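Local coordinates for Sam-dependent methyltransferases (Streptomyces davawensis, PDB 4D7K), which catalyses two successive methylations of 8-amino-8-demethylriboflavin by S-adenosyl-L-methionine, the last two steps in the biosynthesis of the antibiotic roseoflavin, at residues Asp259-Val263 with Leu319-Ala323; Arg64-Arg68 with Glu81-Glu85; Leu193-Leu197 with Leu226-Val230. All blocks are in the same frame, centred on the assembly; numbering follows the deposited sequence.

Interaction 1. Residues Asp259-Val263 with Leu319-Ala323; sequences DADAV and LLARA
Asp259, in the first turn of helix 259-270, meets both Leu319 and Arg322 of helix 313-322, and the contact thereby packs two helices of the Rossmann-like methyltransferase domain against each other. Its carboxylate does not pair with the arginine of this contact: OD2 of Asp259 stays 4.4 Å from NH2 of Arg322, and the carboxylate and guanidinium planes stand 87° apart. That distance is too long for a salt bridge, although the opposite charges probably still attract. OD1 is instead salt-bridged to Arg311, while the methylene carbon CB of Asp259 lies at the edge of the Arg322 guanidinium, 3.5 Å from NH2. Leu319 CD1 comes within 3.4 Å of Asp259 OD1, so the leucine methyl lies over a face of a carboxylate whose OD1 is already held by Arg311.

One turn on, Ala262 turns its methyl toward the other helix, and its CB meets Leu319 CD2 at 4.0 Å; so small a side chain suits a buried place where a larger neighbour supplies the bulk. Val263 follows as the central apolar residue. Its CG2, set anti to the carbonyl carbon, projects over one face of the Arg322 guanidinium toward the rim, 3.4 Å above the plane, and also meets Leu319 CD1. The arginine chain bends at its third torsion (chi3 -77°), which turns the flat group back across the valine. Further along, the small Ala323 lets the backbones draw near, its CB lying 4.2 Å from Val263 O.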
loop_
_atom_site.group_PDB
_atom_site.type_symbol
_atom_site.label_atom_id
_atom_site.label_comp_id
_atom_site.label_asym_id
_atom_site.label_seq_id
_atom_site.Cartn_x
_atom_site.Cartn_y
_atom_site.Cartn_z
ATOM N N ASP A 259 -1.921 34.139 4.604
ATOM C CA ASP A 259 -2.807 35.027 3.858
ATOM C C ASP A 259 -2.165 36.390 3.647
ATOM O O ASP A 259 -2.095 36.881 2.521
ATOM C CB ASP A 259 -4.149 35.188 4.576
ATOM C CG ASP A 259 -5.030 33.961 4.447
ATOM O OD1 ASP A 259 -4.791 33.152 3.527
ATOM O OD2 ASP A 259 -5.965 33.811 5.262
ATOM N N ALA A 260 -1.691 36.987 4.738
ATOM C CA ALA A 260 -1.060 38.303 4.696
ATOM C C ALA A 260 0.148 38.328 3.762
ATOM O O ALA A 260 0.408 39.331 3.099
ATOM C CB ALA A 260 -0.650 38.735 6.098
ATOM N N ASP A 261 0.879 37.219 3.715
ATOM C CA ASP A 261 2.050 37.112 2.851
ATOM C C ASP A 261 1.665 36.857 1.394
ATOM O O ASP A 261 2.251 37.443 0.483
ATOM C CB ASP A 261 2.980 36.001 3.344
ATOM C CG ASP A 261 3.574 36.299 4.706
ATOM O OD1 ASP A 261 4.631 36.964 4.764
ATOM O OD2 ASP A 261 2.988 35.863 5.718
ATOM N N ALA A 262 0.683 35.983 1.181
ATOM C CA ALA A 262 0.239 35.637 -0.169
ATOM C C ALA A 262 -0.341 36.844 -0.893
ATOM O O ALA A 262 -0.069 37.050 -2.075
ATOM C CB ALA A 262 -0.787 34.512 -0.123
ATOM N N VAL A 263 -1.136 37.637 -0.179
ATOM C CA VAL A 263 -1.752 38.831 -0.752
ATOM C C VAL A 263 -0.699 39.802 -1.287
ATOM O O VAL A 263 -0.814 40.291 -2.413
ATOM C CB VAL A 263 -2.642 39.560 0.281
ATOM C CG1 VAL A 263 -3.034 40.939 -0.226
ATOM C CG2 VAL A 263 -3.882 38.737 0.590
ATOM N N LEU A 319 -8.965 35.895 -1.316
ATOM C CA LEU A 319 -7.551 36.230 -1.393
ATOM C C LEU A 319 -7.278 37.118 -2.605
ATOM O O LEU A 319 -6.686 38.191 -2.481
ATOM C CB LEU A 319 -6.704 34.957 -1.458
ATOM C CG LEU A 319 -5.447 34.919 -0.586
ATOM C CD1 LEU A 319 -5.830 34.983 0.882
ATOM C CD2 LEU A 319 -4.621 33.674 -0.871
ATOM N N LEU A 320 -7.728 36.668 -3.773
ATOM C CA LEU A 320 -7.513 37.393 -5.021
ATOM C C LEU A 320 -8.234 38.736 -5.044
ATOM O O LEU A 320 -7.793 39.671 -5.715
ATOM C CB LEU A 320 -7.965 36.540 -6.210
ATOM C CG LEU A 320 -7.115 35.296 -6.476
ATOM C CD1 LEU A 320 -7.894 34.274 -7.294
ATOM C CD2 LEU A 320 -5.817 35.666 -7.172
ATOM N N ALA A 321 -9.344 38.827 -4.315
ATOM C CA ALA A 321 -10.112 40.065 -4.239
ATOM C C ALA A 321 -9.285 41.178 -3.608
ATOM O O ALA A 321 -9.303 42.318 -4.069
ATOM C CB ALA A 321 -11.406 39.851 -3.451
ATOM N N ARG A 322 -8.555 40.835 -2.553
ATOM C CA ARG A 322 -7.715 41.802 -1.852
ATOM C C ARG A 322 -6.518 42.242 -2.698
ATOM O O ARG A 322 -5.886 43.260 -2.410
ATOM C CB ARG A 322 -7.231 41.218 -0.522
ATOM C CG ARG A 322 -8.343 40.970 0.490
ATOM C CD ARG A 322 -7.779 40.641 1.868
ATOM N NE ARG A 322 -7.293 39.266 1.962
ATOM C CZ ARG A 322 -6.531 38.810 2.952
ATOM N NH1 ARG A 322 -6.152 39.621 3.930
ATOM N NH2 ARG A 322 -6.137 37.544 2.960
ATOM N N ALA A 323 -6.214 41.476 -3.741
ATOM C CA ALA A 323 -5.091 41.790 -4.617
ATOM C C ALA A 323 -5.551 42.355 -5.961
ATOM O O ALA A 323 -4.730 42.662 -6.826
ATOM C CB ALA A 323 -4.233 40.557 -4.831
#

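Interaction 2. Residues Arg64-Arg68 with Glu81-Glu85; sequences RRLLR and EDSFE
Arg64 and Asp82 cross at about a right angle, joined by a two-pronged salt bridge that fastens helix 60-72 to the approach to strand 83-86 in the helix-turn-helix-like dimerisation domain. The grip is side-on: NE of Arg64 donates to OD1 of Asp82 at 3.0 Å, and NH2 of Arg64 to OD2 of Asp82 at 2.8 Å. Both oxygens are met on their syn sides, with the guanidinium and carboxylate planes 30° apart. Arginine suits this place because its long chain runs extended through its first two torsions and bends at the third (chi3 -61°), which presents the NE and NH2 edge. Thr49 also hydrogen-bonds Asp82 OD1, so a second residue helps to fix the carboxylate.

Further along the helix the contact is apolar. Phe84 points from the strand toward the helix and offers a ring face to Leu67, whose CB sits 3.6 Å from the ring centroid, only 10° off the normal, in a CH-pi contact. An aromatic ring gives the leucine methylene a broad face. Arg65, also on this helix, forms a salt bridge with Asp299 of the second subunit. The leucine branch extends the apolar contact, with Leu67 CD1 lying 3.6 Å from Phe84 CD1.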
loop_
_atom_site.group_PDB
_atom_site.type_symbol
_atom_site.label_atom_id
_atom_site.label_comp_id
_atom_site.label_asym_id
_atom_site.label_seq_id
_atom_site.Cartn_x
_atom_site.Cartn_y
_atom_site.Cartn_z
ATOM N N ARG A 64 16.278 -14.978 -2.497
ATOM C CA ARG A 64 15.538 -15.654 -3.555
ATOM C C ARG A 64 14.034 -15.506 -3.372
ATOM O O ARG A 64 13.300 -15.287 -4.340
ATOM C CB ARG A 64 15.905 -17.138 -3.611
ATOM C CG ARG A 64 15.175 -17.897 -4.716
ATOM C CD ARG A 64 15.528 -19.372 -4.737
ATOM N NE ARG A 64 16.950 -19.594 -4.974
ATOM C CZ ARG A 64 17.812 -19.932 -4.024
ATOM N NH1 ARG A 64 17.391 -20.088 -2.776
ATOM N NH2 ARG A 64 19.093 -20.111 -4.316
ATOM N N ARG A 65 13.579 -15.626 -2.127
ATOM C CA ARG A 65 12.166 -15.453 -1.813
ATOM C C ARG A 65 11.716 -14.010 -2.060
ATOM O O ARG A 65 10.617 -13.773 -2.561
ATOM C CB ARG A 65 11.892 -15.865 -0.366
ATOM C CG ARG A 65 12.184 -17.333 -0.098
ATOM C CD ARG A 65 12.156 -17.640 1.386
ATOM N NE ARG A 65 10.848 -17.367 1.974
ATOM C CZ ARG A 65 10.606 -17.386 3.280
ATOM N NH1 ARG A 65 11.585 -17.660 4.132
ATOM N NH2 ARG A 65 9.387 -17.126 3.735
ATOM N N LEU A 66 12.573 -13.054 -1.724
ATOM C CA LEU A 66 12.309 -11.651 -2.023
ATOM C C LEU A 66 12.289 -11.396 -3.536
ATOM O O LEU A 66 11.412 -10.698 -4.048
ATOM C CB LEU A 66 13.360 -10.754 -1.354
ATOM C CG LEU A 66 13.310 -9.279 -1.755
ATOM C CD1 LEU A 66 12.024 -8.648 -1.262
ATOM C CD2 LEU A 66 14.511 -8.512 -1.227
ATOM N N LEU A 67 13.267 -11.958 -4.243
ATOM C CA LEU A 67 13.368 -11.788 -5.692
ATOM C C LEU A 67 12.200 -12.455 -6.407
ATOM O O LEU A 67 11.673 -11.929 -7.383
ATOM C CB LEU A 67 14.691 -12.358 -6.220
ATOM C CG LEU A 67 15.988 -11.643 -5.840
ATOM C CD1 LEU A 67 17.193 -12.488 -6.233
ATOM C CD2 LEU A 67 16.038 -10.293 -6.516
ATOM N N ARG A 68 11.811 -13.626 -5.924
ATOM C CA ARG A 68 10.669 -14.331 -6.488
ATOM C C ARG A 68 9.371 -13.535 -6.281
ATOM O O ARG A 68 8.486 -13.545 -7.139
ATOM C CB ARG A 68 10.573 -15.722 -5.867
ATOM C CG ARG A 68 9.444 -16.578 -6.359
ATOM C CD ARG A 68 9.454 -17.893 -5.613
ATOM N NE ARG A 68 10.682 -18.648 -5.846
ATOM C CZ ARG A 68 11.283 -19.394 -4.925
ATOM N NH1 ARG A 68 10.777 -19.471 -3.701
ATOM N NH2 ARG A 68 12.390 -20.057 -5.224
ATOM N N GLU A 81 18.228 -21.457 -14.457
ATOM C CA GLU A 81 19.420 -21.590 -13.617
ATOM C C GLU A 81 19.418 -20.578 -12.469
ATOM O O GLU A 81 20.408 -19.881 -12.242
ATOM C CB GLU A 81 20.701 -21.463 -14.447
ATOM C CG GLU A 81 20.748 -22.408 -15.639
ATOM C CD GLU A 81 20.327 -23.820 -15.280
ATOM O OE1 GLU A 81 20.953 -24.421 -14.382
ATOM O OE2 GLU A 81 19.364 -24.329 -15.894
ATOM N N ASP A 82 18.296 -20.519 -11.754
ATOM C CA ASP A 82 18.157 -19.713 -10.538
ATOM C C ASP A 82 18.601 -18.261 -10.745
ATOM O O ASP A 82 19.425 -17.742 -9.997
ATOM C CB ASP A 82 18.949 -20.363 -9.396
ATOM C CG ASP A 82 18.581 -19.806 -8.030
ATOM O OD1 ASP A 82 17.529 -19.142 -7.919
ATOM O OD2 ASP A 82 19.347 -20.043 -7.068
ATOM N N SER A 83 18.051 -17.615 -11.769
ATOM C CA SER A 83 18.467 -16.264 -12.126
ATOM C C SER A 83 17.288 -15.304 -12.215
ATOM O O SER A 83 16.134 -15.723 -12.248
ATOM C CB SER A 83 19.224 -16.271 -13.458
ATOM O OG SER A 83 20.426 -17.016 -13.364
ATOM N N PHE A 84 17.593 -14.008 -12.248
ATOM C CA PHE A 84 16.565 -12.994 -12.402
ATOM C C PHE A 84 17.038 -11.904 -13.343
ATOM O O PHE A 84 18.234 -11.654 -13.463
ATOM C CB PHE A 84 16.181 -12.403 -11.041
ATOM C CG PHE A 84 15.591 -13.412 -10.096
ATOM C CD1 PHE A 84 16.408 -14.177 -9.278
ATOM C CD2 PHE A 84 14.223 -13.611 -10.047
ATOM C CE1 PHE A 84 15.869 -15.120 -8.425
ATOM C CE2 PHE A 84 13.674 -14.550 -9.189
ATOM C CZ PHE A 84 14.498 -15.306 -8.376
ATOM N N GLU A 85 16.096 -11.272 -14.031
ATOM C CA GLU A 85 16.417 -10.134 -14.877
ATOM C C GLU A 85 15.294 -9.112 -14.801
ATOM O O GLU A 85 14.268 -9.358 -14.173
ATOM C CB GLU A 85 16.665 -10.572 -16.323
ATOM C CG GLU A 85 15.448 -11.073 -17.079
ATOM C CD GLU A 85 15.797 -11.483 -18.504
ATOM O OE1 GLU A 85 16.994 -11.732 -18.760
ATOM O OE2 GLU A 85 14.889 -11.554 -19.363
#

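Interaction 3. Residues Leu193-Leu197 with Leu226-Val230; sequences LAGVL and LTERV
Leu193 and Val230 reach toward each other tip to tip, CD2 of Leu193 meeting CG1 and CG2 of Val230, each at 3.8 Å. The leucine methyl pushes between the two prongs of the valine, where helix 191-199 faces the start of strand 230-234, an outer strand of the Rossmann-like sheet. One residue on, Ala194 offers a shallow hollow, its short side chain making room for Leu226: CD1 of Leu226 rests 3.7 Å from both CA and CB of Ala194. Leu197 is the larger bump. Its CD2 fits among Val230 CG2, at 3.7 Å, the more distant Leu226 CD2, and one face of the Arg229 guanidinium, lying 3.6 Å above that plane toward the rim. Branched aliphatic residues suit this buried site because their methyls fill such notches. Phe182 and Leu207 of neighbouring strands extend the apolar core.

Arg229 comes from the opposite direction, and a bend at its third torsion (chi3 59°) carries its nitrogens past the leucine methyls to Leu197 O. NH2 of Arg229 donates to that oxygen at 2.9 Å, tilted 26° from the carbonyl plane; the bond from NH1 is weak. The strongest polar partner of Arg229 is Ser203 O, hydrogen-bonded to the same NH2. A guanidinium sharing its N-H groups among backbone carbonyls satisfies polar atoms near the C-terminal end of helix 191-199, and the partial negative charge gathered there probably favours its positive charge.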
loop_
_atom_site.group_PDB
_atom_site.type_symbol
_atom_site.label_atom_id
_atom_site.label_comp_id
_atom_site.label_asym_id
_atom_site.label_seq_id
_atom_site.Cartn_x
_atom_site.Cartn_y
_atom_site.Cartn_z
ATOM N N LEU A 193 8.047 25.218 -17.160
ATOM C CA LEU A 193 8.301 26.243 -18.166
ATOM C C LEU A 193 8.817 25.641 -19.469
ATOM O O LEU A 193 8.430 26.076 -20.556
ATOM C CB LEU A 193 9.304 27.266 -17.629
ATOM C CG LEU A 193 9.582 28.498 -18.486
ATOM C CD1 LEU A 193 8.301 29.278 -18.706
ATOM C CD2 LEU A 193 10.641 29.371 -17.827
ATOM N N ALA A 194 9.683 24.635 -19.352
ATOM C CA ALA A 194 10.224 23.939 -20.520
ATOM C C ALA A 194 9.132 23.213 -21.299
ATOM O O ALA A 194 9.122 23.230 -22.531
ATOM C CB ALA A 194 11.306 22.958 -20.100
ATOM N N GLY A 195 8.215 22.575 -20.575
ATOM C CA GLY A 195 7.102 21.876 -21.198
ATOM C C GLY A 195 6.201 22.805 -21.996
ATOM O O GLY A 195 5.788 22.488 -23.112
ATOM N N VAL A 196 5.899 23.963 -21.414
ATOM C CA VAL A 196 5.029 24.948 -22.045
ATOM C C VAL A 196 5.679 25.566 -23.277
ATOM O O VAL A 196 5.025 25.752 -24.302
ATOM C CB VAL A 196 4.647 26.067 -21.055
ATOM C CG1 VAL A 196 3.745 27.076 -21.719
ATOM C CG2 VAL A 196 3.967 25.480 -19.829
ATOM N N LEU A 197 6.968 25.877 -23.182
ATOM C CA LEU A 197 7.691 26.468 -24.307
ATOM C C LEU A 197 7.838 25.499 -25.483
ATOM O O LEU A 197 8.023 25.921 -26.626
ATOM C CB LEU A 197 9.072 26.954 -23.862
ATOM C CG LEU A 197 9.197 28.444 -23.525
ATOM C CD1 LEU A 197 8.386 28.801 -22.294
ATOM C CD2 LEU A 197 10.652 28.835 -23.335
ATOM N N LEU A 226 17.070 25.653 -24.297
ATOM C CA LEU A 226 16.119 26.727 -24.041
ATOM C C LEU A 226 16.805 27.938 -23.432
ATOM O O LEU A 226 16.145 28.853 -22.942
ATOM C CB LEU A 226 15.006 26.240 -23.122
ATOM C CG LEU A 226 14.050 25.229 -23.749
ATOM C CD1 LEU A 226 12.986 24.842 -22.748
ATOM C CD2 LEU A 226 13.424 25.810 -25.009
ATOM N N THR A 227 18.133 27.936 -23.475
ATOM C CA THR A 227 18.944 28.976 -22.853
ATOM C C THR A 227 18.673 30.360 -23.443
ATOM O O THR A 227 18.707 31.366 -22.732
ATOM C CB THR A 227 20.442 28.641 -22.987
ATOM O OG1 THR A 227 20.707 27.398 -22.324
ATOM C CG2 THR A 227 21.312 29.736 -22.375
ATOM N N GLU A 228 18.382 30.409 -24.736
ATOM C CA GLU A 228 18.166 31.685 -25.406
ATOM C C GLU A 228 16.706 32.137 -25.330
ATOM O O GLU A 228 16.379 33.259 -25.713
ATOM C CB GLU A 228 18.615 31.596 -26.865
ATOM C CG GLU A 228 19.330 32.836 -27.371
ATOM C CD GLU A 228 20.716 33.009 -26.766
ATOM O OE1 GLU A 228 21.235 32.045 -26.161
ATOM O OE2 GLU A 228 21.286 34.113 -26.900
ATOM N N ARG A 229 15.836 31.270 -24.826
ATOM C CA ARG A 229 14.410 31.581 -24.760
ATOM C C ARG A 229 13.930 31.836 -23.334
ATOM O O ARG A 229 12.824 32.337 -23.127
ATOM C CB ARG A 229 13.590 30.451 -25.391
ATOM C CG ARG A 229 13.761 30.323 -26.901
ATOM C CD ARG A 229 12.991 29.128 -27.439
ATOM N NE ARG A 229 11.563 29.231 -27.152
ATOM C CZ ARG A 229 10.707 28.217 -27.228
ATOM N NH1 ARG A 229 11.130 27.010 -27.576
ATOM N NH2 ARG A 229 9.425 28.410 -26.948
ATOM N N VAL A 230 14.759 31.492 -22.352
ATOM C CA VAL A 230 14.399 31.698 -20.952
ATOM C C VAL A 230 15.393 32.586 -20.211
ATOM O O VAL A 230 16.590 32.303 -20.163
ATOM C CB VAL A 230 14.286 30.365 -20.194
ATOM C CG1 VAL A 230 14.167 30.616 -18.696
ATOM C CG2 VAL A 230 13.100 29.570 -20.694
#

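From the N terminus, interaction 2 comes first, closing a short loop within the dimerisation domain between helix 60-72 and strand 83-86 by way of strand 76-79. Interaction 3 follows in the methyltransferase domain: a longer excursion through strand 204-209 and helix 214-223 ends where strand 230-234 begins. Interaction 1 closes the longest loop, from helix 259-270 through strand 280-285 and helix 293-305 to helix 313-322. The three run in series, neither nesting nor crossing. Interactions 1 and 3 consolidate separate parts of one domain, their centres about 29 Å apart, while the centres of interactions 1 and 2 are about 57 Å apart.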